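Local coordinates for apical membrane antigen AMA1 (Toxoplasma gondii ME49, PDB 4YIV), which plays an important part in host cell invasion, as a microneme protein of the moving junction complex, and is seen here as an engineered part of its ectodomain, at residues Gly63-Leu68 with Thr205-Leu210; Gly99-Asn104 with Tyr196-Arg201. All blocks are in the same frame, centred on the assembly; numbering follows the deposited sequence.

Contact 1 (Gly63-Leu68 with Thr205-Leu210). With CO (cobalt (II) ion), chain H.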
ATOM      1  N   GLY A  63      -3.315   0.542  -5.519  1.00 20.30           N
ATOM      2  CA  GLY A  63      -2.779   0.532  -6.872  1.00 21.84           C
ATOM      3  C   GLY A  63      -1.764  -0.595  -7.058  1.00 22.14           C
ATOM      4  O   GLY A  63      -1.298  -0.845  -8.168  1.00 20.98           O
ATOM      5  N   LYS A  64      -1.444  -1.311  -5.976  1.00 17.62           N
ATOM      6  CA  LYS A  64      -0.492  -2.431  -6.093  1.00 15.25           C
ATOM      7  C   LYS A  64      -1.121  -3.594  -6.814  1.00 19.95           C
ATOM      8  O   LYS A  64      -2.211  -4.027  -6.495  1.00 20.04           O
ATOM      9  CB  LYS A  64       0.034  -2.906  -4.721  1.00 18.22           C
ATOM     10  CG  LYS A  64       0.761  -4.262  -4.764  1.00 15.49           C
ATOM     11  CD  LYS A  64       1.292  -4.642  -3.386  1.00 18.43           C
ATOM     12  CE  LYS A  64       1.891  -6.073  -3.362  1.00 18.24           C
ATOM     13  NZ  LYS A  64       2.640  -6.325  -2.096  1.00 20.68           N
ATOM     14  N   HIS A  65      -0.388  -4.123  -7.792  1.00 19.03           N
ATOM     15  CA  HIS A  65      -0.784  -5.325  -8.492  1.00 19.87           C
ATOM     16  C   HIS A  65       0.485  -6.122  -8.786  1.00 19.87           C
ATOM     17  O   HIS A  65       1.592  -5.593  -8.696  1.00 19.91           O
ATOM     18  CB  HIS A  65      -1.552  -5.012  -9.797  1.00 22.08           C
ATOM     19  CG  HIS A  65      -0.864  -4.055 -10.716  1.00 19.21           C
ATOM     20  ND1 HIS A  65      -0.740  -2.706 -10.448  1.00 22.99           N
ATOM     21  CD2 HIS A  65      -0.323  -4.239 -11.949  1.00 26.27           C
ATOM     22  CE1 HIS A  65      -0.107  -2.112 -11.449  1.00 26.02           C
ATOM     23  NE2 HIS A  65       0.167  -3.022 -12.368  1.00 23.79           N
ATOM     24  N   ILE A  66       0.312  -7.387  -9.118  1.00 19.79           N
ATOM     25  CA  ILE A  66       1.441  -8.266  -9.414  1.00 19.57           C
ATOM     26  C   ILE A  66       1.504  -8.454 -10.937  1.00 23.08           C
ATOM     27  O   ILE A  66       0.578  -8.963 -11.531  1.00 23.83           O
ATOM     28  CB  ILE A  66       1.301  -9.617  -8.719  1.00 18.24           C
ATOM     29  CG1 ILE A  66       1.011  -9.433  -7.198  1.00 17.94           C
ATOM     30  CG2 ILE A  66       2.596 -10.427  -8.909  1.00 19.75           C
ATOM     31  CD1 ILE A  66       2.127  -8.617  -6.477  1.00 19.37           C
ATOM     32  N   GLU A  67       2.600  -8.025 -11.541  1.00 20.27           N
ATOM     33  CA  GLU A  67       2.787  -8.135 -12.969  1.00 24.45           C
ATOM     34  C   GLU A  67       3.433  -9.472 -13.305  1.00 25.04           C
ATOM     35  O   GLU A  67       4.484  -9.786 -12.740  1.00 22.70           O
ATOM     36  CB  GLU A  67       3.678  -6.977 -13.435  1.00 25.21           C
ATOM     37  CG  GLU A  67       4.091  -6.988 -14.913  1.00 30.59           C
ATOM     38  CD  GLU A  67       5.078  -5.848 -15.214  1.00 37.68           C
ATOM     39  OE1 GLU A  67       4.670  -4.802 -15.760  1.00 42.71           O
ATOM     40  OE2 GLU A  67       6.260  -5.991 -14.873  1.00 37.40           O
ATOM     41  N   LEU A  68       2.859 -10.224 -14.250  1.00 22.08           N
ATOM     42  CA  LEU A  68       3.361 -11.567 -14.554  1.00 24.65           C
ATOM     43  C   LEU A  68       4.238 -11.560 -15.802  1.00 27.27           C
ATOM     44  O   LEU A  68       4.179 -10.632 -16.598  1.00 26.50           O
ATOM     45  CB  LEU A  68       2.204 -12.545 -14.751  1.00 23.49           C
ATOM     46  CG  LEU A  68       1.085 -12.538 -13.714  1.00 22.54           C
ATOM     47  CD1 LEU A  68       0.206 -13.748 -13.940  1.00 23.24           C
ATOM     48  CD2 LEU A  68       1.626 -12.530 -12.308  1.00 22.20           C
ATOM     49  N   THR A 205      -0.597   5.040 -14.840  1.00 28.29           N
ATOM     50  CA  THR A 205      -1.938   5.122 -15.407  1.00 31.66           C
ATOM     51  C   THR A 205      -2.817   3.927 -15.096  1.00 30.25           C
ATOM     52  O   THR A 205      -4.028   4.062 -15.030  1.00 30.51           O
ATOM     53  CB  THR A 205      -1.871   5.251 -16.931  1.00 33.18           C
ATOM     54  OG1 THR A 205      -1.083   4.187 -17.465  1.00 36.82           O
ATOM     55  CG2 THR A 205      -1.221   6.561 -17.309  1.00 34.26           C
ATOM     56  N   GLU A 206      -2.221   2.746 -14.972  1.00 27.80           N
ATOM     57  CA  GLU A 206      -3.015   1.511 -14.909  1.00 28.72           C
ATOM     58  C   GLU A 206      -3.316   0.986 -13.474  1.00 27.95           C
ATOM     59  O   GLU A 206      -2.472   1.101 -12.594  1.00 25.56           O
ATOM     60  CB  GLU A 206      -2.295   0.411 -15.683  1.00 33.33           C
ATOM     61  CG  GLU A 206      -2.016   0.766 -17.135  1.00 41.22           C
ATOM     62  CD  GLU A 206      -3.293   1.185 -17.875  1.00 46.05           C
ATOM     63  OE1 GLU A 206      -3.380   2.354 -18.315  1.00 50.87           O
ATOM     64  OE2 GLU A 206      -4.213   0.348 -18.005  1.00 53.59           O
ATOM     65  N   ASN A 207      -4.497   0.394 -13.277  1.00 23.41           N
ATOM     66  CA  ASN A 207      -4.831  -0.398 -12.071  1.00 24.54           C
ATOM     67  C   ASN A 207      -4.857   0.371 -10.774  1.00 24.63           C
ATOM     68  O   ASN A 207      -4.588  -0.193  -9.720  1.00 24.09           O
ATOM     69  CB  ASN A 207      -3.864  -1.591 -11.952  1.00 24.92           C
ATOM     70  CG  ASN A 207      -4.097  -2.588 -13.071  1.00 32.88           C
ATOM     71  OD1 ASN A 207      -5.245  -2.837 -13.449  1.00 28.05           O
ATOM     72  ND2 ASN A 207      -3.028  -3.107 -13.645  1.00 30.79           N
ATOM     73  N   HIS A 208      -5.251   1.642 -10.849  1.00 23.53           N
ATOM     74  CA  HIS A 208      -5.431   2.466  -9.664  1.00 24.65           C
ATOM     75  C   HIS A 208      -6.662   2.025  -8.890  1.00 25.93           C
ATOM     76  O   HIS A 208      -6.829   2.340  -7.731  1.00 24.79           O
ATOM     77  CB  HIS A 208      -5.556   3.934 -10.044  1.00 27.02           C
ATOM     78  CG  HIS A 208      -4.328   4.492 -10.686  1.00 29.32           C
ATOM     79  ND1 HIS A 208      -4.279   5.770 -11.192  1.00 25.41           N
ATOM     80  CD2 HIS A 208      -3.108   3.949 -10.918  1.00 25.99           C
ATOM     81  CE1 HIS A 208      -3.087   5.996 -11.707  1.00 29.35           C
ATOM     82  NE2 HIS A 208      -2.357   4.902 -11.557  1.00 29.81           N
ATOM     83  N   HIS A 209      -7.514   1.265  -9.544  1.00 23.53           N
ATOM     84  CA  HIS A 209      -8.726   0.793  -8.926  1.00 23.53           C
ATOM     85  C   HIS A 209      -8.509  -0.513  -8.157  1.00 24.19           C
ATOM     86  O   HIS A 209      -9.438  -1.012  -7.527  1.00 24.64           O
ATOM     87  CB  HIS A 209      -9.793   0.621 -10.012  1.00 26.82           C
ATOM     88  CG  HIS A 209      -9.455  -0.421 -11.020  1.00 26.11           C
ATOM     89  ND1 HIS A 209      -8.489  -0.242 -11.988  1.00 26.97           N
ATOM     90  CD2 HIS A 209      -9.919  -1.680 -11.177  1.00 25.77           C
ATOM     91  CE1 HIS A 209      -8.376  -1.353 -12.698  1.00 26.64           C
ATOM     92  NE2 HIS A 209      -9.237  -2.236 -12.228  1.00 27.55           N
ATOM     93  N   LEU A 210      -7.292  -1.059  -8.218  1.00 19.65           N
ATOM     94  CA  LEU A 210      -6.953  -2.294  -7.500  1.00 18.74           C
ATOM     95  C   LEU A 210      -6.257  -1.950  -6.193  1.00 21.24           C
ATOM     96  O   LEU A 210      -5.349  -1.123  -6.169  1.00 22.82           O
ATOM     97  CB  LEU A 210      -6.051  -3.183  -8.324  1.00 21.40           C
ATOM     98  CG  LEU A 210      -6.681  -3.686  -9.630  1.00 22.66           C
ATOM     99  CD1 LEU A 210      -5.719  -4.638 -10.279  1.00 24.68           C
ATOM    100  CD2 LEU A 210      -8.039  -4.341  -9.405  1.00 21.26           C
TER
HETATM  101 CO    CO H 507      -6.180   7.307 -11.636  0.75 33.80          CO
HETATM  102  O   HOH W   1      -1.070   1.013 -10.207  1.00 23.84           O
HETATM  103  O   HOH W   2      -4.608   8.545 -13.170  1.00 46.94           O
HETATM  104  O   HOH W   3      -5.624   8.865 -10.159  1.00 38.14           O
HETATM  105  O   HOH W   4      -7.302   5.817 -12.631  1.00 43.68           O

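Contact 2 (Gly99-Asn104 with Tyr196-Arg201)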
ATOM      1  N   GLY A  99      -2.735 -19.185 -16.064  1.00 26.77           N
ATOM      2  CA  GLY A  99      -3.692 -18.649 -15.095  1.00 27.03           C
ATOM      3  C   GLY A  99      -3.082 -17.548 -14.231  1.00 23.55           C
ATOM      4  O   GLY A  99      -2.111 -16.879 -14.626  1.00 23.03           O
ATOM      5  N   GLY A 100      -3.657 -17.344 -13.043  1.00 24.09           N
ATOM      6  CA  GLY A 100      -3.176 -16.305 -12.147  1.00 22.69           C
ATOM      7  C   GLY A 100      -3.142 -16.773 -10.712  1.00 23.37           C
ATOM      8  O   GLY A 100      -2.806 -17.938 -10.417  1.00 22.74           O
ATOM      9  N   PHE A 101      -3.485 -15.859  -9.808  1.00 24.10           N
ATOM     10  CA  PHE A 101      -3.267 -16.057  -8.382  1.00 22.48           C
ATOM     11  C   PHE A 101      -4.569 -16.295  -7.629  1.00 22.98           C
ATOM     12  O   PHE A 101      -4.530 -16.673  -6.461  1.00 23.34           O
ATOM     13  CB  PHE A 101      -2.587 -14.850  -7.759  1.00 22.08           C
ATOM     14  CG  PHE A 101      -1.111 -14.703  -8.063  1.00 20.82           C
ATOM     15  CD1 PHE A 101      -0.453 -15.490  -8.995  1.00 23.07           C
ATOM     16  CD2 PHE A 101      -0.390 -13.746  -7.393  1.00 19.46           C
ATOM     17  CE1 PHE A 101       0.904 -15.310  -9.223  1.00 22.54           C
ATOM     18  CE2 PHE A 101       0.934 -13.550  -7.622  1.00 19.99           C
ATOM     19  CZ  PHE A 101       1.597 -14.354  -8.542  1.00 20.32           C
ATOM     20  N   ASN A 102      -5.690 -16.018  -8.285  1.00 21.87           N
ATOM     21  CA  ASN A 102      -7.007 -16.110  -7.671  1.00 23.11           C
ATOM     22  C   ASN A 102      -7.410 -17.493  -7.192  1.00 24.97           C
ATOM     23  O   ASN A 102      -7.221 -18.481  -7.886  1.00 25.66           O
ATOM     24  CB  ASN A 102      -8.062 -15.570  -8.639  1.00 24.77           C
ATOM     25  CG  ASN A 102      -9.415 -15.394  -7.989  1.00 29.98           C
ATOM     26  OD1 ASN A 102      -9.599 -14.530  -7.142  1.00 27.67           O
ATOM     27  ND2 ASN A 102     -10.375 -16.208  -8.397  1.00 30.38           N
ATOM     28  N   LEU A 103      -7.989 -17.543  -6.000  1.00 22.26           N
ATOM     29  CA  LEU A 103      -8.418 -18.799  -5.430  1.00 26.53           C
ATOM     30  C   LEU A 103      -9.563 -19.315  -6.289  1.00 32.56           C
ATOM     31  O   LEU A 103     -10.537 -18.614  -6.519  1.00 29.21           O
ATOM     32  CB  LEU A 103      -8.863 -18.568  -3.989  1.00 25.78           C
ATOM     33  CG  LEU A 103      -9.427 -19.740  -3.198  1.00 34.94           C
ATOM     34  CD1 LEU A 103      -9.021 -19.599  -1.744  1.00 38.38           C
ATOM     35  CD2 LEU A 103     -10.938 -19.739  -3.323  1.00 42.02           C
ATOM     36  N   ASN A 104      -9.429 -20.549  -6.761  1.00 34.00           N
ATOM     37  CA  ASN A 104     -10.428 -21.157  -7.633  1.00 34.77           C
ATOM     38  C   ASN A 104     -11.366 -22.163  -6.983  1.00 36.91           C
ATOM     39  O   ASN A 104     -12.171 -22.784  -7.663  1.00 43.20           O
ATOM     40  CB  ASN A 104      -9.755 -21.787  -8.850  1.00 31.25           C
ATOM     41  CG  ASN A 104      -8.988 -23.042  -8.504  1.00 37.91           C
ATOM     42  OD1 ASN A 104      -8.954 -23.463  -7.354  1.00 38.51           O
ATOM     43  ND2 ASN A 104      -8.379 -23.653  -9.504  1.00 41.44           N
ATOM     44  N   TYR A 196       6.531 -18.930 -13.834  1.00 24.05           N
ATOM     45  CA  TYR A 196       6.848 -17.658 -14.463  1.00 25.90           C
ATOM     46  C   TYR A 196       7.307 -16.679 -13.382  1.00 24.19           C
ATOM     47  O   TYR A 196       6.972 -16.814 -12.200  1.00 23.98           O
ATOM     48  CB  TYR A 196       5.633 -17.108 -15.220  1.00 23.79           C
ATOM     49  CG  TYR A 196       4.374 -17.117 -14.352  1.00 22.32           C
ATOM     50  CD1 TYR A 196       4.135 -16.105 -13.419  1.00 23.02           C
ATOM     51  CD2 TYR A 196       3.475 -18.172 -14.422  1.00 25.35           C
ATOM     52  CE1 TYR A 196       3.004 -16.139 -12.601  1.00 22.94           C
ATOM     53  CE2 TYR A 196       2.325 -18.221 -13.616  1.00 26.11           C
ATOM     54  CZ  TYR A 196       2.097 -17.204 -12.696  1.00 24.11           C
ATOM     55  OH  TYR A 196       0.961 -17.287 -11.893  1.00 25.24           O
ATOM     56  N   CYS A 197       8.079 -15.693 -13.810  1.00 22.24           N
ATOM     57  CA  CYS A 197       8.551 -14.647 -12.942  1.00 22.65           C
ATOM     58  C   CYS A 197       7.423 -13.630 -12.774  1.00 21.67           C
ATOM     59  O   CYS A 197       6.531 -13.520 -13.620  1.00 22.42           O
ATOM     60  CB  CYS A 197       9.800 -13.978 -13.521  1.00 25.37           C
ATOM     61  SG  CYS A 197      11.290 -15.087 -13.547  1.00 27.94           S
ATOM     62  N   PHE A 198       7.482 -12.889 -11.682  1.00 20.57           N
ATOM     63  CA  PHE A 198       6.471 -11.869 -11.412  1.00 19.81           C
ATOM     64  C   PHE A 198       7.023 -10.930 -10.369  1.00 21.58           C
ATOM     65  O   PHE A 198       7.934 -11.280  -9.644  1.00 20.62           O
ATOM     66  CB  PHE A 198       5.149 -12.497 -10.949  1.00 21.73           C
ATOM     67  CG  PHE A 198       5.298 -13.499  -9.828  1.00 20.56           C
ATOM     68  CD1 PHE A 198       5.232 -13.103  -8.504  1.00 19.83           C
ATOM     69  CD2 PHE A 198       5.450 -14.863 -10.111  1.00 20.86           C
ATOM     70  CE1 PHE A 198       5.374 -14.032  -7.474  1.00 21.17           C
ATOM     71  CE2 PHE A 198       5.563 -15.802  -9.086  1.00 23.73           C
ATOM     72  CZ  PHE A 198       5.529 -15.385  -7.761  1.00 23.26           C
ATOM     73  N   LYS A 199       6.472  -9.726 -10.305  1.00 20.44           N
ATOM     74  CA  LYS A 199       6.912  -8.747  -9.323  1.00 19.72           C
ATOM     75  C   LYS A 199       5.783  -7.733  -9.089  1.00 20.20           C
ATOM     76  O   LYS A 199       4.907  -7.550  -9.965  1.00 16.60           O
ATOM     77  CB  LYS A 199       8.169  -8.013  -9.794  1.00 22.85           C
ATOM     78  CG  LYS A 199       7.936  -7.118 -10.993  1.00 27.52           C
ATOM     79  CD  LYS A 199       9.224  -6.421 -11.445  1.00 34.54           C
ATOM     80  CE  LYS A 199       8.986  -5.671 -12.766  1.00 43.84           C
ATOM     81  NZ  LYS A 199      10.277  -5.242 -13.396  1.00 48.64           N
ATOM     82  N   PRO A 200       5.819  -7.064  -7.932  1.00 19.45           N
ATOM     83  CA  PRO A 200       4.819  -6.032  -7.634  1.00 16.66           C
ATOM     84  C   PRO A 200       5.044  -4.803  -8.475  1.00 22.87           C
ATOM     85  O   PRO A 200       6.192  -4.483  -8.782  1.00 19.99           O
ATOM     86  CB  PRO A 200       5.051  -5.721  -6.149  1.00 17.05           C
ATOM     87  CG  PRO A 200       5.929  -6.882  -5.623  1.00 19.11           C
ATOM     88  CD  PRO A 200       6.757  -7.253  -6.808  1.00 19.85           C
ATOM     89  N   ARG A 201       3.961  -4.114  -8.780  1.00 19.62           N
ATOM     90  CA  ARG A 201       4.051  -2.906  -9.545  1.00 22.20           C
ATOM     91  C   ARG A 201       2.920  -1.935  -9.249  1.00 22.13           C
ATOM     92  O   ARG A 201       1.824  -2.323  -8.875  1.00 19.20           O
ATOM     93  CB  ARG A 201       3.977  -3.276 -11.029  1.00 25.12           C
ATOM     94  CG  ARG A 201       4.670  -2.319 -11.980  1.00 42.36           C
ATOM     95  CD  ARG A 201       6.111  -2.738 -12.218  1.00 43.99           C
ATOM     96  NE  ARG A 201       6.651  -2.148 -13.435  1.00 50.34           N
ATOM     97  CZ  ARG A 201       7.430  -1.073 -13.469  1.00 55.14           C
ATOM     98  NH1 ARG A 201       7.865  -0.615 -14.632  1.00 63.64           N
ATOM     99  NH2 ARG A 201       7.779  -0.457 -12.351  1.00 33.59           N
TER
HETATM  100  O   HOH W   5      -0.918 -19.212 -12.033  1.00 23.30           O

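Contact 1 (Gly63-Leu68 with Thr205-Leu210)
H65 CG lies between its backbone N and carbonyl carbon (chi1 52°), and N207 CG sits beside its backbone N, anti to the carbonyl carbon (chi1 -68°); from these positions the two side chains cross at about a right angle. On one face of the imidazole, N207 CB makes a CH-pi contact 3.9 Å from the H65 ring centroid, and on that same face N207 ND2 stands over the rim, 3.4 Å from H65 CD2. Ring rotation is fixed by H65 ND1, which donates in the ring plane to G63 O at 3.0 Å. That oxygen also accepts a hydrogen bond from a water, which donates to E206 O as well. Edge strand 61-62 pairs with 210-213 in the five-stranded antiparallel sheet of this PAN-family region, and G63 N, donating to L210 O at 2.7 Å, extends the pairing beyond the strand end. The type I turn from N207 to L210 presents N207 O to G63 CA at 3.5 Å in a CA-H...O contact. H208, facing away, binds a cobalt ion through ND1 at 2.5 Å with three waters, while S203 O accepts from its NE2.

Contact 2 (Gly99-Asn104 with Tyr196-Arg201)
F101 reaches F198 and Y196 with the rim of a single ring, and the aromatic contacts account for most of the buried surface. Against F198 the pair is T-shaped: the planes stand at 83°, the centroids are 5.2 Å apart, and F101 CZ is placed over the centre of the F198 face, 3.8 Å from F198 CD1. F101 CZ is 3.8 to 4.3 Å from all six F198 ring carbons, as expected for an edge aimed at the middle of a face. F198 CG lies between its backbone N and carbonyl carbon (chi1 50°), and its bond from the backbone points toward the 99-104 loop.

Y196 meets F101 differently, edge against edge. The two side chains slide past each other in opposite directions, and Y196 OH lies near the plane of the F101 ring, 3.3 Å from F101 CE1. The ring carbons follow at longer range, Y196 CE1 being 4.1 Å from F101 CE1.

The polar contact across the segments runs through one water. Y196 OH donates to it at 2.7 Å, in the plane of the tyrosine ring, and the water donates in turn to G100 O at 2.8 Å. This bridge gives the buried phenol a polar partner and links it to the backbone just before F101.

Apolar packing continues outside the two segments, where I66 touches both F101 and F198, and backbone hydrogen bonds tie F101 to F80 and V173. C197, between Y196 and F198 in sequence, is joined to C184 by a disulfide. F101, Y196 and F198 form a buried aromatic cluster between the irregular loop 99-104 and the two-stranded antiparallel ribbon of 65-68 and 198-201, within the PAN-related AMA1 region.

From the N terminus, the chain passes through 63-68 and then 99-104, returns at 196-201 and reaches 205-210 soon after. Contact 1 therefore closes a loop of 136 intervening residues, and contact 2, bridging 91, nests within it without crossing. The centres are about 12 Å apart, and both lie in the same AMA1 family region. They share the antiparallel ribbon of 65-68 and 198-201, where H65 O and R201 N, at 2.8 Å, form a probable hydrogen bond. E67 N and K199 O, also at 2.8 Å, probably form another. Contact 1 thus joins this ribbon to the start of strand 210-213, and contact 2 joins it to the loop preceding strand 116-117.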